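Local coordinates for cucumber stellacyanin (PDB 1JER), which binds a single copper ion in a type 1 (blue) site and probably serves as an electron-transfer protein, at residues Thr12-Ser24 / Phe88-Leu102. Sequence-based numbering, arbitrary orientation.
With CU (copper (II) ion), chain B.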
loop_
_atom_site.group_PDB
_atom_site.type_symbol
_atom_site.label_atom_id
_atom_site.label_comp_id
_atom_site.label_asym_id
_atom_site.label_seq_id
_atom_site.Cartn_x
_atom_site.Cartn_y
_atom_site.Cartn_z
ATOM N N THR A 12 12.613 5.849 13.710
ATOM C CA THR A 12 11.697 5.969 14.860
ATOM C C THR A 12 10.374 5.335 14.602
ATOM O O THR A 12 9.683 4.783 15.489
ATOM C CB THR A 12 11.521 7.441 15.244
ATOM O OG1 THR A 12 12.789 7.963 15.631
ATOM C CG2 THR A 12 10.533 7.592 16.380
ATOM N N GLY A 13 9.949 5.347 13.306
ATOM C CA GLY A 13 8.660 4.709 13.054
ATOM C C GLY A 13 7.520 5.599 13.498
ATOM O O GLY A 13 7.683 6.799 13.697
ATOM N N TRP A 14 6.337 4.998 13.623
ATOM C CA TRP A 14 5.110 5.745 13.916
ATOM C C TRP A 14 4.752 5.518 15.401
ATOM O O TRP A 14 4.401 4.397 15.756
ATOM C CB TRP A 14 4.011 5.107 13.059
ATOM C CG TRP A 14 2.675 5.761 13.018
ATOM C CD1 TRP A 14 1.489 5.046 13.182
ATOM C CD2 TRP A 14 2.286 7.103 12.755
ATOM N NE1 TRP A 14 0.423 5.912 13.062
ATOM C CE2 TRP A 14 0.869 7.171 12.800
ATOM C CE3 TRP A 14 2.991 8.298 12.509
ATOM C CZ2 TRP A 14 0.136 8.326 12.599
ATOM C CZ3 TRP A 14 2.240 9.465 12.306
ATOM C CH2 TRP A 14 0.845 9.491 12.349
ATOM N N SER A 15 4.931 6.536 16.218
ATOM C CA SER A 15 4.585 6.345 17.663
ATOM C C SER A 15 4.270 7.699 18.231
ATOM O O SER A 15 4.299 8.722 17.496
ATOM C CB SER A 15 5.680 5.630 18.424
ATOM O OG SER A 15 6.897 6.336 18.427
ATOM N N VAL A 16 3.939 7.791 19.505
ATOM C CA VAL A 16 3.718 9.140 20.057
ATOM C C VAL A 16 5.081 9.744 20.362
ATOM O O VAL A 16 5.878 9.195 21.117
ATOM C CB VAL A 16 2.953 8.981 21.422
ATOM C CG1 VAL A 16 2.761 10.354 22.033
ATOM C CG2 VAL A 16 1.601 8.337 21.089
ATOM N N PRO A 17 5.373 10.896 19.775
ATOM C CA PRO A 17 6.732 11.426 19.858
ATOM C C PRO A 17 6.976 12.186 21.173
ATOM O O PRO A 17 6.024 12.570 21.845
ATOM C CB PRO A 17 6.748 12.448 18.701
ATOM C CG PRO A 17 5.343 12.988 18.706
ATOM C CD PRO A 17 4.452 11.804 19.039
ATOM N N SER A 18 8.262 12.354 21.483
ATOM C CA SER A 18 8.637 13.123 22.698
ATOM C C SER A 18 8.416 14.602 22.433
ATOM O O SER A 18 7.932 15.355 23.283
ATOM C CB SER A 18 10.112 12.820 22.997
ATOM O OG SER A 18 10.494 11.663 22.235
ATOM N N SER A 19 8.673 15.036 21.193
ATOM C CA SER A 19 8.361 16.461 20.878
ATOM C C SER A 19 7.199 16.485 19.883
ATOM O O SER A 19 7.193 15.730 18.910
ATOM C CB SER A 19 9.570 17.104 20.183
ATOM O OG SER A 19 10.546 17.523 21.123
ATOM N N PRO A 20 6.232 17.358 20.112
ATOM C CA PRO A 20 5.078 17.432 19.243
ATOM C C PRO A 20 5.370 17.820 17.823
ATOM O O PRO A 20 4.541 17.639 16.937
ATOM C CB PRO A 20 4.158 18.446 19.934
ATOM C CG PRO A 20 5.086 19.276 20.769
ATOM C CD PRO A 20 6.153 18.323 21.232
ATOM N N ASN A 21 6.551 18.379 17.553
ATOM C CA ASN A 21 6.837 18.807 16.180
ATOM C C ASN A 21 7.576 17.719 15.417
ATOM O O ASN A 21 8.071 17.964 14.300
ATOM C CB ASN A 21 7.836 20.015 16.287
ATOM C CG ASN A 21 9.109 19.583 17.009
ATOM O OD1 ASN A 21 10.211 19.996 16.626
ATOM N ND2 ASN A 21 8.967 18.753 18.035
ATOM N N PHE A 22 7.773 16.555 16.025
ATOM C CA PHE A 22 8.576 15.526 15.393
ATOM C C PHE A 22 8.200 15.201 13.971
ATOM O O PHE A 22 9.053 15.111 13.067
ATOM C CB PHE A 22 8.548 14.259 16.273
ATOM C CG PHE A 22 9.404 13.136 15.714
ATOM C CD1 PHE A 22 10.765 13.113 15.903
ATOM C CD2 PHE A 22 8.810 12.104 14.988
ATOM C CE1 PHE A 22 11.556 12.102 15.381
ATOM C CE2 PHE A 22 9.574 11.105 14.465
ATOM C CZ PHE A 22 10.965 11.113 14.612
ATOM N N TYR A 23 6.936 14.885 13.688
ATOM C CA TYR A 23 6.635 14.400 12.320
ATOM C C TYR A 23 6.576 15.547 11.342
ATOM O O TYR A 23 6.793 15.342 10.145
ATOM C CB TYR A 23 5.256 13.661 12.346
ATOM C CG TYR A 23 5.519 12.295 12.984
ATOM C CD1 TYR A 23 6.288 11.362 12.370
ATOM C CD2 TYR A 23 4.984 12.034 14.263
ATOM C CE1 TYR A 23 6.534 10.114 12.960
ATOM C CE2 TYR A 23 5.266 10.814 14.853
ATOM C CZ TYR A 23 6.007 9.873 14.225
ATOM O OH TYR A 23 6.313 8.664 14.844
ATOM N N SER A 24 6.315 16.771 11.829
ATOM C CA SER A 24 6.323 17.842 10.796
ATOM C C SER A 24 7.739 18.211 10.457
ATOM O O SER A 24 8.079 18.576 9.324
ATOM C CB SER A 24 5.402 18.967 11.122
ATOM O OG SER A 24 5.816 19.644 12.285
ATOM N N PHE A 88 -2.665 12.449 8.012
ATOM C CA PHE A 88 -2.852 11.068 8.576
ATOM C C PHE A 88 -2.719 11.202 10.104
ATOM O O PHE A 88 -1.884 11.962 10.596
ATOM C CB PHE A 88 -1.697 10.193 8.100
ATOM C CG PHE A 88 -1.663 9.999 6.591
ATOM C CD1 PHE A 88 -2.398 8.999 6.005
ATOM C CD2 PHE A 88 -0.880 10.881 5.820
ATOM C CE1 PHE A 88 -2.410 8.842 4.619
ATOM C CE2 PHE A 88 -0.924 10.722 4.443
ATOM C CZ PHE A 88 -1.637 9.708 3.866
ATOM N N VAL A 89 -3.497 10.382 10.816
ATOM C CA VAL A 89 -3.367 10.477 12.286
ATOM C C VAL A 89 -3.491 9.045 12.847
ATOM O O VAL A 89 -3.891 8.135 12.155
ATOM C CB VAL A 89 -4.552 11.275 12.877
ATOM C CG1 VAL A 89 -4.534 12.713 12.348
ATOM C CG2 VAL A 89 -5.873 10.622 12.477
ATOM N N CYS A 90 -3.174 8.965 14.127
ATOM C CA CYS A 90 -3.473 7.740 14.883
ATOM C C CYS A 90 -4.711 8.095 15.750
ATOM O O CYS A 90 -4.715 9.171 16.365
ATOM C CB CYS A 90 -2.295 7.482 15.876
ATOM S SG CYS A 90 -2.757 6.020 16.906
ATOM N N THR A 91 -5.738 7.268 15.691
ATOM C CA THR A 91 -6.995 7.606 16.373
ATOM C C THR A 91 -7.086 6.946 17.735
ATOM O O THR A 91 -8.111 7.006 18.399
ATOM C CB THR A 91 -8.226 7.238 15.542
ATOM O OG1 THR A 91 -8.317 5.839 15.360
ATOM C CG2 THR A 91 -8.167 7.868 14.149
ATOM N N VAL A 92 -5.990 6.324 18.183
ATOM C CA VAL A 92 -6.059 5.689 19.533
ATOM C C VAL A 92 -5.946 6.741 20.592
ATOM O O VAL A 92 -5.050 7.566 20.616
ATOM C CB VAL A 92 -4.941 4.661 19.671
ATOM C CG1 VAL A 92 -4.730 4.220 21.110
ATOM C CG2 VAL A 92 -5.114 3.500 18.731
ATOM N N GLY A 93 -6.881 6.694 21.589
ATOM C CA GLY A 93 -6.739 7.551 22.730
ATOM C C GLY A 93 -6.378 8.963 22.531
ATOM O O GLY A 93 -7.083 9.704 21.792
ATOM N N THR A 94 -5.331 9.458 23.187
ATOM C CA THR A 94 -4.950 10.880 23.002
ATOM C C THR A 94 -3.741 11.012 22.083
ATOM O O THR A 94 -3.063 12.060 22.077
ATOM C CB THR A 94 -4.546 11.468 24.388
ATOM O OG1 THR A 94 -3.530 10.646 24.948
ATOM C CG2 THR A 94 -5.752 11.331 25.349
ATOM N N HIS A 95 -3.397 9.970 21.339
ATOM C CA HIS A 95 -2.154 10.011 20.544
ATOM C C HIS A 95 -2.136 11.173 19.566
ATOM O O HIS A 95 -1.125 11.863 19.382
ATOM C CB HIS A 95 -2.004 8.683 19.809
ATOM C CG HIS A 95 -1.838 7.525 20.740
ATOM N ND1 HIS A 95 -1.535 6.277 20.295
ATOM C CD2 HIS A 95 -1.931 7.435 22.088
ATOM C CE1 HIS A 95 -1.434 5.423 21.298
ATOM N NE2 HIS A 95 -1.676 6.118 22.416
ATOM N N CYS A 96 -3.268 11.415 18.888
ATOM C CA CYS A 96 -3.230 12.540 17.908
ATOM C C CYS A 96 -3.008 13.833 18.635
ATOM O O CYS A 96 -2.180 14.672 18.272
ATOM C CB CYS A 96 -4.562 12.510 17.156
ATOM S SG CYS A 96 -4.838 13.849 15.984
ATOM N N SER A 97 -3.725 14.068 19.762
ATOM C CA SER A 97 -3.477 15.345 20.452
ATOM C C SER A 97 -2.037 15.480 20.959
ATOM O O SER A 97 -1.668 16.615 21.242
ATOM C CB SER A 97 -4.349 15.393 21.753
ATOM O OG SER A 97 -5.699 15.350 21.353
ATOM N N ASN A 98 -1.338 14.392 21.155
ATOM C CA ASN A 98 0.018 14.350 21.645
ATOM C C ASN A 98 1.035 14.355 20.529
ATOM O O ASN A 98 2.238 14.195 20.696
ATOM C CB ASN A 98 0.204 13.165 22.606
ATOM C CG ASN A 98 -0.385 13.561 23.983
ATOM O OD1 ASN A 98 -1.205 12.851 24.532
ATOM N ND2 ASN A 98 0.024 14.729 24.455
ATOM N N GLY A 99 0.559 14.644 19.286
ATOM C CA GLY A 99 1.539 14.807 18.197
ATOM C C GLY A 99 1.678 13.674 17.238
ATOM O O GLY A 99 2.560 13.695 16.325
ATOM N N GLN A 100 0.902 12.602 17.378
ATOM C CA GLN A 100 1.043 11.493 16.427
ATOM C C GLN A 100 0.093 11.781 15.247
ATOM O O GLN A 100 -0.983 11.217 15.128
ATOM C CB GLN A 100 0.731 10.128 17.005
ATOM C CG GLN A 100 1.105 8.976 16.111
ATOM C CD GLN A 100 0.901 7.612 16.743
ATOM O OE1 GLN A 100 0.184 7.479 17.743
ATOM N NE2 GLN A 100 1.552 6.600 16.204
ATOM N N LYS A 101 0.565 12.696 14.409
ATOM C CA LYS A 101 -0.263 13.084 13.220
ATOM C C LYS A 101 0.764 13.654 12.202
ATOM O O LYS A 101 1.857 14.078 12.595
ATOM C CB LYS A 101 -1.199 14.230 13.671
ATOM C CG LYS A 101 -0.440 15.428 14.224
ATOM C CD LYS A 101 -1.347 16.327 15.048
ATOM C CE LYS A 101 -2.636 16.667 14.337
ATOM N NZ LYS A 101 -3.369 17.799 15.046
ATOM N N LEU A 102 0.426 13.532 10.937
ATOM C CA LEU A 102 1.433 13.876 9.888
ATOM C C LEU A 102 0.664 14.516 8.720
ATOM O O LEU A 102 -0.376 14.061 8.315
ATOM C CB LEU A 102 2.001 12.503 9.415
ATOM C CG LEU A 102 2.821 12.623 8.098
ATOM C CD1 LEU A 102 4.216 13.131 8.433
ATOM C CD2 LEU A 102 2.933 11.218 7.469
HETATM CU CU CU B . -1.136 5.813 18.346
HETATM O O HOH W 1 4.731 15.244 15.718
#
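Trp14 lies against the side chain of Gln100, and this indole laid along the aliphatic part of a metal ligand is a worked example of packing that places a ligand. Gln100 CG sits 3.6 Å from the centroid of the six-membered ring of Trp14, only 9° off the ring normal, a CH-pi contact. Its amide continues over the same face, with NE2 3.4 Å from Trp14 CD1, the amide and ring planes 50° apart. Because CG of Gln100 is anti to the backbone N (chi1 -170°) and the chain runs on extended, OE1 is carried to the metal. A second CH-pi contact involves another ligand: Val16 CG2 stands over a face of the His95 imidazole, 3.8 Å from its centroid, while CG1 rests on Asn98 CB.

Metal bonds gather three residues of 88-102. Cys90 SG, His95 ND1 and Gln100 OE1 bind copper, the last at 2.2 Å, and His47, from outside the two segments, is the fourth ligand. This is the blue copper centre of a phytocyanin, and stellacyanins have glutamine as the axial ligand where many cupredoxins have methionine; the ligand loop joins strands 84-89 and 101-107.

Apolar packing extends the indole contact: Trp14 CZ2 approaches Cys90 CB and CZ3 approaches Leu102 CB, while NE1 donates to Asn48 O. Tyr23 CB packs against Leu102 CD1. Replacing Trp14 with an alanine would probably open a gap beside Gln100 and leave its ligand amide less firmly placed.

Within 12-24, the Tyr23 hydroxyl makes two hydrogen bonds: it donates to a lone pair of Gly13 O (2.6 Å) and accepts from Ser15 N (2.9 Å). Between the segments, one water donates to Pro20 O and to Gly99 O, the latter at 2.7 Å, and accepts from Tyr23 N.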